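Local coordinates for protein chymotrypsin (Cellulomonas bogoriensis, PDB 2EA3) that probably cleaves peptide bonds as a serine endopeptidase of the S1 (chymotrypsin) family, this chain being the protease domain of a longer precursor, at residues A70-Y75 with S140-N145; S99-H104 with G156-G161; S113-P118 with T163-P168. All coordinates share one frame; numbering follows the deposited sequence.

Contact 1. Residues A70-Y75 with S140-N145; sequences AQVNNY and SLLAGN
No flat group takes part where Val72 meets Ser140 and Leu142; the flat groups of this site lie just beyond, at the end of 70-75. There the amide of Asn73 lies against one face of the Tyr75 ring, with Asn73 ND2 3.7 Å above the ring plane and over its centre. At the far rim of the same ring, Tyr75 OH bonds to the carbonyl of Gly6. The other end of the amide makes an Asx turn: Tyr75 N donates to Asn73 OD1 at 2.8 Å, fairly straight at 159°, and arrives from above the carbonyl plane, 51° out of it. One amide therefore serves twice, holding the turn with its oxygen and covering the ring with its nitrogen.

The contact proper is a small apolar fit. Val72 points both methyls at the other strand. With CG1 anti to the backbone N (chi1 173°), the two methyls fork around the hydroxyl of Ser140: Val72 CG2 is 3.6 Å and Val72 CG1 3.7 Å from Ser140 OG. Leu142 approaches from one side, its CD1 resting 3.8 Å from Val72 CB. A buried hydroxyl among methyls would be costly by itself, but Ser140 OG is hydrogen-bonded to the carbonyl of Gly20. No hydrogen bond crosses between the segments.

Within the chymotrypsin-type fold, the contact sets the small sheet of 71-73 and 79-81 against strand 140-143 of the second barrel, where Ser140 pairs with Ser97 of strand 93-98. The first barrel comes in through Phe21 of strand 14-23, which packs on Val72, Ser140 and Leu142 alike.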
ATOM      1  N   ALA A  70      12.929  -6.152   0.513  1.00 12.21           N
ATOM      2  CA  ALA A  70      12.736  -5.043  -0.411  1.00 12.52           C
ATOM      3  C   ALA A  70      12.121  -5.581  -1.708  1.00 12.95           C
ATOM      4  O   ALA A  70      12.676  -5.432  -2.795  1.00 13.37           O
ATOM      5  CB  ALA A  70      14.053  -4.357  -0.672  1.00 13.18           C
ATOM      6  N   GLN A  71      10.961  -6.219  -1.582  1.00 12.77           N
ATOM      7  CA  GLN A  71      10.344  -6.918  -2.714  1.00 13.53           C
ATOM      8  C   GLN A  71       8.847  -6.723  -2.689  1.00 13.30           C
ATOM      9  O   GLN A  71       8.262  -6.496  -1.627  1.00 13.82           O
ATOM     10  CB  GLN A  71      10.628  -8.419  -2.641  1.00 13.67           C
ATOM     11  CG  GLN A  71      12.103  -8.774  -2.680  1.00 17.96           C
ATOM     12  CD  GLN A  71      12.311 -10.237  -2.933  1.00 23.98           C
ATOM     13  OE1 GLN A  71      12.898 -10.615  -3.949  1.00 29.67           O
ATOM     14  NE2 GLN A  71      11.796 -11.070  -2.055  1.00 23.98           N
ATOM     15  N   VAL A  72       8.249  -6.800  -3.874  1.00 13.26           N
ATOM     16  CA  VAL A  72       6.808  -6.803  -4.066  1.00 11.77           C
ATOM     17  C   VAL A  72       6.429  -8.083  -4.822  1.00 11.96           C
ATOM     18  O   VAL A  72       7.111  -8.490  -5.775  1.00 12.15           O
ATOM     19  CB  VAL A  72       6.322  -5.528  -4.834  1.00 11.68           C
ATOM     20  CG1 VAL A  72       4.849  -5.642  -5.181  1.00 11.35           C
ATOM     21  CG2 VAL A  72       6.590  -4.247  -4.009  1.00 11.10           C
ATOM     22  N   ASN A  73       5.368  -8.744  -4.379  1.00 11.50           N
ATOM     23  CA  ASN A  73       4.905  -9.955  -5.040  1.00 11.75           C
ATOM     24  C   ASN A  73       4.292  -9.606  -6.403  1.00 11.75           C
ATOM     25  O   ASN A  73       3.389  -8.769  -6.465  1.00 12.39           O
ATOM     26  CB  ASN A  73       3.859 -10.618  -4.153  1.00 10.52           C
ATOM     27  CG  ASN A  73       3.512 -12.027  -4.592  1.00 11.82           C
ATOM     28  OD1 ASN A  73       3.853 -12.453  -5.702  1.00 10.40           O
ATOM     29  ND2 ASN A  73       2.812 -12.754  -3.720  1.00 10.67           N
ATOM     30  N   ASN A  74       4.772 -10.228  -7.492  1.00 11.85           N
ATOM     31  CA  ASN A  74       4.123  -9.994  -8.804  1.00 12.80           C
ATOM     32  C   ASN A  74       2.971 -10.936  -9.134  1.00 13.17           C
ATOM     33  O   ASN A  74       2.356 -10.828 -10.212  1.00 13.14           O
ATOM     34  CB  ASN A  74       5.143  -9.943  -9.956  1.00 13.02           C
ATOM     35  CG  ASN A  74       5.756 -11.299 -10.271  1.00 14.87           C
ATOM     36  OD1 ASN A  74       5.293 -12.341  -9.822  1.00 14.54           O
ATOM     37  ND2 ASN A  74       6.824 -11.278 -11.059  1.00 19.15           N
ATOM     38  N   TYR A  75       2.681 -11.857  -8.210  1.00 13.15           N
ATOM     39  CA  TYR A  75       1.608 -12.840  -8.353  1.00 13.81           C
ATOM     40  C   TYR A  75       1.708 -13.720  -9.601  1.00 15.20           C
ATOM     41  O   TYR A  75       0.705 -14.234 -10.084  1.00 16.27           O
ATOM     42  CB  TYR A  75       0.239 -12.168  -8.247  1.00 13.48           C
ATOM     43  CG  TYR A  75      -0.056 -11.819  -6.808  1.00 12.13           C
ATOM     44  CD1 TYR A  75      -0.626 -12.755  -5.964  1.00 12.55           C
ATOM     45  CD2 TYR A  75       0.272 -10.577  -6.292  1.00 10.90           C
ATOM     46  CE1 TYR A  75      -0.869 -12.485  -4.642  1.00 12.50           C
ATOM     47  CE2 TYR A  75       0.030 -10.282  -4.935  1.00 10.13           C
ATOM     48  CZ  TYR A  75      -0.564 -11.239  -4.137  1.00 10.39           C
ATOM     49  OH  TYR A  75      -0.838 -11.020  -2.811  1.00 10.67           O
ATOM     50  N   SER A 140       0.940  -2.378  -2.644  1.00  9.74           N
ATOM     51  CA  SER A 140       2.014  -1.617  -3.274  1.00  9.80           C
ATOM     52  C   SER A 140       1.598  -1.039  -4.604  1.00  9.87           C
ATOM     53  O   SER A 140       0.945  -1.703  -5.399  1.00 10.72           O
ATOM     54  CB  SER A 140       3.207  -2.543  -3.553  1.00 10.28           C
ATOM     55  OG  SER A 140       3.349  -3.505  -2.518  1.00  9.90           O
ATOM     56  N   LEU A 141       2.037   0.179  -4.867  1.00  9.37           N
ATOM     57  CA  LEU A 141       1.976   0.738  -6.204  1.00  9.20           C
ATOM     58  C   LEU A 141       3.408   1.057  -6.624  1.00  9.49           C
ATOM     59  O   LEU A 141       4.112   1.785  -5.927  1.00  9.80           O
ATOM     60  CB  LEU A 141       1.133   2.015  -6.236  1.00  9.89           C
ATOM     61  CG  LEU A 141       0.960   2.574  -7.650  1.00  8.70           C
ATOM     62  CD1 LEU A 141       0.062   1.656  -8.479  1.00 11.42           C
ATOM     63  CD2 LEU A 141       0.376   4.015  -7.561  1.00 11.30           C
ATOM     64  N   LEU A 142       3.821   0.492  -7.756  1.00 10.30           N
ATOM     65  CA  LEU A 142       5.179   0.685  -8.273  1.00 10.82           C
ATOM     66  C   LEU A 142       5.117   1.370  -9.626  1.00 11.94           C
ATOM     67  O   LEU A 142       4.211   1.096 -10.415  1.00 11.48           O
ATOM     68  CB  LEU A 142       5.865  -0.680  -8.453  1.00 11.84           C
ATOM     69  CG  LEU A 142       6.244  -1.491  -7.221  1.00 12.89           C
ATOM     70  CD1 LEU A 142       6.568  -2.934  -7.656  1.00 15.42           C
ATOM     71  CD2 LEU A 142       7.417  -0.858  -6.539  1.00 13.56           C
ATOM     72  N   ALA A 143       6.074   2.252  -9.888  1.00 11.92           N
ATOM     73  CA  ALA A 143       6.381   2.640 -11.258  1.00 13.33           C
ATOM     74  C   ALA A 143       7.742   2.022 -11.512  1.00 13.31           C
ATOM     75  O   ALA A 143       8.739   2.489 -10.981  1.00 14.80           O
ATOM     76  CB  ALA A 143       6.427   4.125 -11.390  1.00 13.51           C
ATOM     77  N   GLY A 144       7.770   0.932 -12.261  1.00 14.46           N
ATOM     78  CA  GLY A 144       9.000   0.161 -12.435  1.00 16.02           C
ATOM     79  C   GLY A 144       9.472  -0.374 -11.083  1.00 16.23           C
ATOM     80  O   GLY A 144       8.761  -1.148 -10.432  1.00 16.91           O
ATOM     81  N   ASN A 145      10.664   0.020 -10.651  1.00 15.55           N
ATOM     82  CA  ASN A 145      11.156  -0.428  -9.351  1.00 16.26           C
ATOM     83  C   ASN A 145      11.058   0.639  -8.264  1.00 15.09           C
ATOM     84  O   ASN A 145      11.699   0.519  -7.213  1.00 15.79           O
ATOM     85  CB  ASN A 145      12.591  -0.979  -9.454  1.00 17.35           C
ATOM     86  CG  ASN A 145      12.689  -2.191 -10.368  1.00 21.68           C
ATOM     87  OD1 ASN A 145      12.416  -3.337  -9.966  1.00 26.49           O
ATOM     88  ND2 ASN A 145      13.092  -1.945 -11.615  1.00 25.51           N
TER

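Contact 2. Residues S99-H104 with G156-G161; sequences STTGWH and GNCRTG
Cys158 meets His104 and Thr101 with a side chain only two atoms long. Its CB is 4.1 Å from His104 CE1 and equally far from Thr101 CG2. The sulfur then lies over the imidazole face, Cys158 SG standing 3.9 Å from the centroid of the His104 ring and only 4° off the ring normal. Beside it is Thr101, whose OG1 is 3.8 Å from Cys158 SG, with its CB and CG2 equally close. With SG beside the backbone N and anti to the carbonyl carbon (chi1 -73°), the sulfur turns in toward both residues, and from there it bonds on to Cys131. That disulfide is probably the counterpart of the one that braces the primary specificity pocket in chymotrypsin relatives.

At the ring's edge His104 NE2 makes a weak, bent hydrogen bond to Thr101 O, 2.8 Å. Thr101 OG1 has its own partner in Asp136 OD1. Just before Cys158 in the chain, Asn157 OD1 accepts from the backbone N atoms of Arg159 and Thr160, an Asx motif.

No hydrogen bond joins the segments; the disulfide sulfur is held by sulfur-aromatic and dispersion packing, and the weak NE2 bond stays within 99-104.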
ATOM      1  N   SER A  99      -3.682  -8.480  -2.469  1.00  9.44           N
ATOM      2  CA  SER A  99      -3.951  -9.885  -2.145  1.00 10.77           C
ATOM      3  C   SER A  99      -5.293 -10.428  -2.668  1.00 10.78           C
ATOM      4  O   SER A  99      -5.549 -11.625  -2.568  1.00 11.34           O
ATOM      5  CB  SER A  99      -3.888 -10.058  -0.634  1.00 11.54           C
ATOM      6  OG  SER A  99      -4.945  -9.341  -0.033  1.00 12.98           O
ATOM      7  N   THR A 100      -6.165  -9.571  -3.192  1.00 10.17           N
ATOM      8  CA  THR A 100      -7.450 -10.045  -3.715  1.00 11.81           C
ATOM      9  C   THR A 100      -7.430 -10.245  -5.215  1.00 11.37           C
ATOM     10  O   THR A 100      -7.985 -11.212  -5.728  1.00 11.84           O
ATOM     11  CB  THR A 100      -8.599  -9.087  -3.338  1.00 11.74           C
ATOM     12  OG1 THR A 100      -8.631  -9.013  -1.913  1.00 14.16           O
ATOM     13  CG2 THR A 100      -9.963  -9.583  -3.876  1.00 13.47           C
ATOM     14  N   THR A 101      -6.804  -9.314  -5.921  1.00 11.05           N
ATOM     15  CA  THR A 101      -6.815  -9.371  -7.378  1.00 10.90           C
ATOM     16  C   THR A 101      -5.436  -9.627  -7.992  1.00 10.81           C
ATOM     17  O   THR A 101      -5.334  -9.844  -9.197  1.00 10.87           O
ATOM     18  CB  THR A 101      -7.446  -8.104  -7.963  1.00 10.42           C
ATOM     19  OG1 THR A 101      -6.693  -6.964  -7.539  1.00 11.04           O
ATOM     20  CG2 THR A 101      -8.877  -7.979  -7.498  1.00 11.11           C
ATOM     21  N   GLY A 102      -4.383  -9.605  -7.174  1.00 10.18           N
ATOM     22  CA  GLY A 102      -3.033  -9.808  -7.683  1.00 10.97           C
ATOM     23  C   GLY A 102      -2.419  -8.560  -8.308  1.00 11.07           C
ATOM     24  O   GLY A 102      -2.504  -7.474  -7.761  1.00 11.29           O
ATOM     25  N   TRP A 103      -1.832  -8.733  -9.482  1.00 10.44           N
ATOM     26  CA  TRP A 103      -1.010  -7.706 -10.132  1.00 10.53           C
ATOM     27  C   TRP A 103      -1.793  -7.127 -11.291  1.00 10.35           C
ATOM     28  O   TRP A 103      -2.173  -7.855 -12.217  1.00 10.44           O
ATOM     29  CB  TRP A 103       0.253  -8.375 -10.647  1.00 11.36           C
ATOM     30  CG  TRP A 103       1.227  -7.529 -11.378  1.00 13.23           C
ATOM     31  CD1 TRP A 103       1.304  -7.352 -12.722  1.00 13.70           C
ATOM     32  CD2 TRP A 103       2.304  -6.782 -10.800  1.00 12.09           C
ATOM     33  NE1 TRP A 103       2.368  -6.520 -13.024  1.00 14.02           N
ATOM     34  CE2 TRP A 103       3.003  -6.167 -11.862  1.00 11.48           C
ATOM     35  CE3 TRP A 103       2.758  -6.593  -9.487  1.00 14.37           C
ATOM     36  CZ2 TRP A 103       4.135  -5.368 -11.658  1.00 12.58           C
ATOM     37  CZ3 TRP A 103       3.882  -5.784  -9.271  1.00 12.61           C
ATOM     38  CH2 TRP A 103       4.556  -5.177 -10.364  1.00 13.23           C
ATOM     39  N   HIS A 104      -2.056  -5.824 -11.223  1.00  9.96           N
ATOM     40  CA  HIS A 104      -2.812  -5.112 -12.260  1.00 10.09           C
ATOM     41  C   HIS A 104      -2.195  -3.757 -12.473  1.00 10.80           C
ATOM     42  O   HIS A 104      -1.703  -3.138 -11.525  1.00 10.90           O
ATOM     43  CB  HIS A 104      -4.262  -4.938 -11.835  1.00 10.50           C
ATOM     44  CG  HIS A 104      -5.009  -6.226 -11.819  1.00 11.63           C
ATOM     45  ND1 HIS A 104      -5.675  -6.699 -12.926  1.00 14.53           N
ATOM     46  CD2 HIS A 104      -5.096  -7.195 -10.879  1.00 13.08           C
ATOM     47  CE1 HIS A 104      -6.207  -7.877 -12.645  1.00 13.43           C
ATOM     48  NE2 HIS A 104      -5.859  -8.209 -11.415  1.00 15.04           N
ATOM     49  N   GLY A 156     -15.340   0.624  -8.974  1.00 16.96           N
ATOM     50  CA  GLY A 156     -15.234  -0.396 -10.015  1.00 16.89           C
ATOM     51  C   GLY A 156     -14.551  -1.634  -9.480  1.00 16.47           C
ATOM     52  O   GLY A 156     -14.469  -1.827  -8.278  1.00 16.85           O
ATOM     53  N   ASN A 157     -14.062  -2.480 -10.373  1.00 16.22           N
ATOM     54  CA  ASN A 157     -13.445  -3.737  -9.974  1.00 16.72           C
ATOM     55  C   ASN A 157     -12.552  -4.189 -11.099  1.00 16.65           C
ATOM     56  O   ASN A 157     -12.432  -3.475 -12.096  1.00 16.46           O
ATOM     57  CB  ASN A 157     -14.512  -4.789  -9.641  1.00 16.77           C
ATOM     58  CG  ASN A 157     -15.444  -5.057 -10.801  1.00 17.77           C
ATOM     59  OD1 ASN A 157     -15.014  -5.372 -11.914  1.00 18.97           O
ATOM     60  ND2 ASN A 157     -16.737  -4.962 -10.539  1.00 20.95           N
ATOM     61  N   CYS A 158     -11.940  -5.361 -10.960  1.00 16.19           N
ATOM     62  CA  CYS A 158     -10.966  -5.802 -11.937  1.00 17.73           C
ATOM     63  C   CYS A 158     -11.602  -6.605 -13.070  1.00 19.41           C
ATOM     64  O   CYS A 158     -10.917  -7.006 -14.005  1.00 20.71           O
ATOM     65  CB  CYS A 158      -9.807  -6.559 -11.273  1.00 17.67           C
ATOM     66  SG  CYS A 158      -8.698  -5.461 -10.345  1.00 16.31           S
ATOM     67  N   ARG A 159     -12.909  -6.815 -12.994  1.00 20.73           N
ATOM     68  CA  ARG A 159     -13.613  -7.540 -14.045  1.00 22.37           C
ATOM     69  C   ARG A 159     -14.027  -6.560 -15.139  1.00 21.65           C
ATOM     70  O   ARG A 159     -13.869  -6.847 -16.325  1.00 22.38           O
ATOM     71  CB  ARG A 159     -14.824  -8.291 -13.482  1.00 22.26           C
ATOM     72  CG  ARG A 159     -14.458  -9.468 -12.556  1.00 25.02           C
ATOM     73  CD  ARG A 159     -15.676 -10.015 -11.787  1.00 26.28           C
ATOM     74  NE  ARG A 159     -16.182  -9.051 -10.808  1.00 32.83           N
ATOM     75  CZ  ARG A 159     -15.623  -8.800  -9.622  1.00 34.19           C
ATOM     76  NH1 ARG A 159     -14.530  -9.451  -9.234  1.00 35.61           N
ATOM     77  NH2 ARG A 159     -16.161  -7.890  -8.819  1.00 36.13           N
ATOM     78  N   THR A 160     -14.524  -5.396 -14.742  1.00 20.64           N
ATOM     79  CA  THR A 160     -15.015  -4.428 -15.712  1.00 20.30           C
ATOM     80  C   THR A 160     -14.165  -3.153 -15.774  1.00 19.47           C
ATOM     81  O   THR A 160     -14.406  -2.293 -16.614  1.00 18.37           O
ATOM     82  CB  THR A 160     -16.504  -4.085 -15.474  1.00 20.84           C
ATOM     83  OG1 THR A 160     -16.667  -3.550 -14.159  1.00 23.72           O
ATOM     84  CG2 THR A 160     -17.396  -5.334 -15.639  1.00 21.15           C
ATOM     85  N   GLY A 161     -13.181  -3.045 -14.887  1.00 18.29           N
ATOM     86  CA  GLY A 161     -12.339  -1.848 -14.815  1.00 17.49           C
ATOM     87  C   GLY A 161     -12.763  -0.909 -13.703  1.00 16.94           C
ATOM     88  O   GLY A 161     -13.861  -1.000 -13.159  1.00 16.68           O
TER

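Contact 3. Residues S113-P118 with T163-P168; sequences SSVTYP and TTFFQP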
ATOM      1  N   SER A 113      -5.469  14.355  -5.739  1.00 18.23           N
ATOM      2  CA  SER A 113      -6.913  14.179  -5.873  1.00 18.35           C
ATOM      3  C   SER A 113      -7.547  14.003  -4.500  1.00 18.22           C
ATOM      4  O   SER A 113      -6.893  13.563  -3.557  1.00 16.93           O
ATOM      5  CB  SER A 113      -7.221  12.918  -6.686  1.00 18.63           C
ATOM      6  OG  SER A 113      -6.974  13.133  -8.049  1.00 22.65           O
ATOM      7  N   SER A 114      -8.831  14.320  -4.414  1.00 18.98           N
ATOM      8  CA  SER A 114      -9.613  14.097  -3.199  1.00 19.87           C
ATOM      9  C   SER A 114     -10.706  13.079  -3.496  1.00 20.12           C
ATOM     10  O   SER A 114     -11.229  13.009  -4.626  1.00 20.43           O
ATOM     11  CB  SER A 114     -10.239  15.407  -2.710  1.00 20.10           C
ATOM     12  OG  SER A 114      -9.261  16.271  -2.147  1.00 23.12           O
ATOM     13  N   VAL A 115     -11.027  12.259  -2.504  1.00 19.12           N
ATOM     14  CA  VAL A 115     -12.191  11.392  -2.586  1.00 19.21           C
ATOM     15  C   VAL A 115     -12.942  11.493  -1.273  1.00 18.78           C
ATOM     16  O   VAL A 115     -12.350  11.810  -0.250  1.00 17.74           O
ATOM     17  CB  VAL A 115     -11.831   9.900  -2.849  1.00 19.20           C
ATOM     18  CG1 VAL A 115     -11.045   9.758  -4.113  1.00 20.83           C
ATOM     19  CG2 VAL A 115     -11.054   9.298  -1.707  1.00 19.87           C
ATOM     20  N   THR A 116     -14.236  11.190  -1.305  1.00 18.25           N
ATOM     21  CA  THR A 116     -15.027  11.169  -0.102  1.00 18.75           C
ATOM     22  C   THR A 116     -15.527   9.751   0.117  1.00 18.69           C
ATOM     23  O   THR A 116     -16.373   9.263  -0.633  1.00 18.61           O
ATOM     24  CB  THR A 116     -16.196  12.196  -0.129  1.00 19.20           C
ATOM     25  OG1 THR A 116     -15.662  13.516  -0.325  1.00 20.82           O
ATOM     26  CG2 THR A 116     -16.981  12.147   1.203  1.00 19.24           C
ATOM     27  N   TYR A 117     -14.941   9.091   1.117  1.00 18.78           N
ATOM     28  CA  TYR A 117     -15.361   7.766   1.586  1.00 19.36           C
ATOM     29  C   TYR A 117     -16.503   7.958   2.575  1.00 19.54           C
ATOM     30  O   TYR A 117     -16.728   9.078   3.031  1.00 19.00           O
ATOM     31  CB  TYR A 117     -14.205   7.062   2.317  1.00 20.12           C
ATOM     32  CG  TYR A 117     -13.010   6.720   1.446  1.00 20.64           C
ATOM     33  CD1 TYR A 117     -11.769   7.335   1.646  1.00 20.07           C
ATOM     34  CD2 TYR A 117     -13.113   5.762   0.443  1.00 23.07           C
ATOM     35  CE1 TYR A 117     -10.645   6.996   0.836  1.00 20.05           C
ATOM     36  CE2 TYR A 117     -12.011   5.429  -0.364  1.00 24.47           C
ATOM     37  CZ  TYR A 117     -10.791   6.052  -0.168  1.00 21.18           C
ATOM     38  OH  TYR A 117      -9.724   5.714  -0.985  1.00 21.97           O
ATOM     39  N   PRO A 118     -17.229   6.871   2.917  1.00 20.38           N
ATOM     40  CA  PRO A 118     -18.204   6.949   4.011  1.00 20.62           C
ATOM     41  C   PRO A 118     -17.648   7.639   5.260  1.00 21.22           C
ATOM     42  O   PRO A 118     -18.359   8.417   5.898  1.00 21.67           O
ATOM     43  CB  PRO A 118     -18.519   5.474   4.288  1.00 21.01           C
ATOM     44  CG  PRO A 118     -18.387   4.834   2.922  1.00 20.83           C
ATOM     45  CD  PRO A 118     -17.230   5.537   2.272  1.00 20.75           C
ATOM     46  N   THR A 163     -11.387   2.902 -11.161  1.00 14.48           N
ATOM     47  CA  THR A 163     -10.462   3.989 -10.840  1.00 13.64           C
ATOM     48  C   THR A 163      -9.993   3.757  -9.412  1.00 12.75           C
ATOM     49  O   THR A 163     -10.821   3.578  -8.534  1.00 13.03           O
ATOM     50  CB  THR A 163     -11.191   5.331 -10.862  1.00 14.43           C
ATOM     51  OG1 THR A 163     -11.802   5.516 -12.141  1.00 18.13           O
ATOM     52  CG2 THR A 163     -10.224   6.482 -10.570  1.00 15.04           C
ATOM     53  N   THR A 164      -8.686   3.756  -9.188  1.00 11.59           N
ATOM     54  CA  THR A 164      -8.141   3.506  -7.844  1.00 10.63           C
ATOM     55  C   THR A 164      -7.218   4.647  -7.439  1.00 10.77           C
ATOM     56  O   THR A 164      -6.418   5.131  -8.254  1.00  9.92           O
ATOM     57  CB  THR A 164      -7.369   2.186  -7.777  1.00 10.38           C
ATOM     58  OG1 THR A 164      -8.229   1.118  -8.197  1.00 11.51           O
ATOM     59  CG2 THR A 164      -6.903   1.890  -6.338  1.00 11.15           C
ATOM     60  N   PHE A 165      -7.328   5.047  -6.173  1.00  9.19           N
ATOM     61  CA  PHE A 165      -6.554   6.142  -5.622  1.00 10.38           C
ATOM     62  C   PHE A 165      -5.545   5.599  -4.642  1.00 10.05           C
ATOM     63  O   PHE A 165      -5.817   4.596  -3.976  1.00 10.02           O
ATOM     64  CB  PHE A 165      -7.483   7.106  -4.887  1.00 10.78           C
ATOM     65  CG  PHE A 165      -8.490   7.784  -5.791  1.00 12.61           C
ATOM     66  CD1 PHE A 165      -9.693   7.152  -6.132  1.00 14.93           C
ATOM     67  CD2 PHE A 165      -8.220   9.049  -6.311  1.00 13.63           C
ATOM     68  CE1 PHE A 165     -10.631   7.800  -6.987  1.00 16.36           C
ATOM     69  CE2 PHE A 165      -9.135   9.693  -7.133  1.00 13.48           C
ATOM     70  CZ  PHE A 165     -10.342   9.058  -7.478  1.00 14.18           C
ATOM     71  N   PHE A 166      -4.377   6.243  -4.582  1.00  9.45           N
ATOM     72  CA  PHE A 166      -3.275   5.754  -3.758  1.00  8.62           C
ATOM     73  C   PHE A 166      -2.756   6.891  -2.901  1.00  9.31           C
ATOM     74  O   PHE A 166      -2.665   8.043  -3.355  1.00  9.57           O
ATOM     75  CB  PHE A 166      -2.135   5.208  -4.645  1.00  8.64           C
ATOM     76  CG  PHE A 166      -2.524   4.025  -5.453  1.00  8.47           C
ATOM     77  CD1 PHE A 166      -3.235   4.189  -6.643  1.00  8.99           C
ATOM     78  CD2 PHE A 166      -2.250   2.737  -5.004  1.00  8.93           C
ATOM     79  CE1 PHE A 166      -3.625   3.082  -7.397  1.00  9.38           C
ATOM     80  CE2 PHE A 166      -2.657   1.626  -5.759  1.00 10.21           C
ATOM     81  CZ  PHE A 166      -3.342   1.807  -6.952  1.00  9.49           C
ATOM     82  N   GLN A 167      -2.436   6.562  -1.655  1.00  8.83           N
ATOM     83  CA  GLN A 167      -1.742   7.453  -0.749  1.00  9.56           C
ATOM     84  C   GLN A 167      -0.248   7.431  -1.123  1.00  9.44           C
ATOM     85  O   GLN A 167       0.382   6.396  -1.071  1.00  9.22           O
ATOM     86  CB  GLN A 167      -1.928   6.943   0.689  1.00  9.71           C
ATOM     87  CG  GLN A 167      -0.948   7.524   1.722  1.00  9.89           C
ATOM     88  CD  GLN A 167      -1.171   8.993   1.984  1.00 11.79           C
ATOM     89  OE1 GLN A 167      -2.244   9.401   2.412  1.00 11.40           O
ATOM     90  NE2 GLN A 167      -0.145   9.803   1.737  1.00 13.16           N
ATOM     91  N   PRO A 168       0.313   8.578  -1.507  1.00 10.25           N
ATOM     92  CA  PRO A 168       1.754   8.617  -1.881  1.00 10.37           C
ATOM     93  C   PRO A 168       2.646   8.171  -0.738  1.00 10.39           C
ATOM     94  O   PRO A 168       2.314   8.431   0.416  1.00 10.08           O
ATOM     95  CB  PRO A 168       2.029  10.106  -2.154  1.00 11.16           C
ATOM     96  CG  PRO A 168       0.731  10.763  -2.262  1.00 11.96           C
ATOM     97  CD  PRO A 168      -0.364   9.868  -1.675  1.00  9.78           C
TER
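A two-stranded hairpin, 113-117 with 120-123, projects from the second barrel of the chymotrypsin-type fold, and here its first strand packs over strand 161-168 through Val115 and Phe165. The main feature is a CH-pi contact. Val115 CG1 sits 3.3 Å from the centroid of the Phe165 ring, 4° off the ring normal, so the methyl lies almost exactly over the middle of the face and is about equally far from all six ring carbons. Such a short approach makes this tight packing. The two side chains run past each other in opposite directions rather than meeting end on. Ser113 comes to the same ring at its edge, near the ring plane, with Ser113 CB 3.8 Å from Phe165 CE2.

Val115 also serves a second ring. A chi1 of -58° swings CG1 away from its own carbonyl to reach Phe165 and leaves CG2 in the slot between N and carbonyl, directed at Tyr117: Val115 CG2 stands 3.4 Å above the Tyr117 ring plane, offset toward the rim. One valine thus puts a methyl on each of two aromatic faces. The hydroxyl of Tyr117 continues to Ser152 OG in strand 146-154.

Farther along 163-168, Gln167 NE2 bonds to Pro168 O at 3.1 Å, nearly straight and on a lone pair, while Gln167 OE1 accepts from the backbone N of Asp56, the probable acid of the catalytic triad.

Around the contact, Phe165 pairs with Ser152 of strand 146-154, Val115 pairs with Val122 across the hairpin, and Arg127 of strand 125-128 touches both Ser113 and Phe165.

Along the chain the first segments come in order, 70-75, 99-104, 113-118, then the second ones, 140-145, 156-161, 163-168, so all three contacts cross one another. Their centres are about 16 Å apart for contacts 1 and 2 and for contacts 2 and 3, and about 20 Å for contacts 1 and 3. All reach the second six-stranded barrel. Contact 1 sets the small sheet of 71-73 and 79-81 against its strand 140-143; contact 2 lies at the surface where its loops meet; contact 3 adds the projecting hairpin. Contact 1 touches contact 2 through Asn74 and Trp103, and contact 3 through Leu141 and Phe166. Together they tie chain-distant parts of one protease domain to a common barrel.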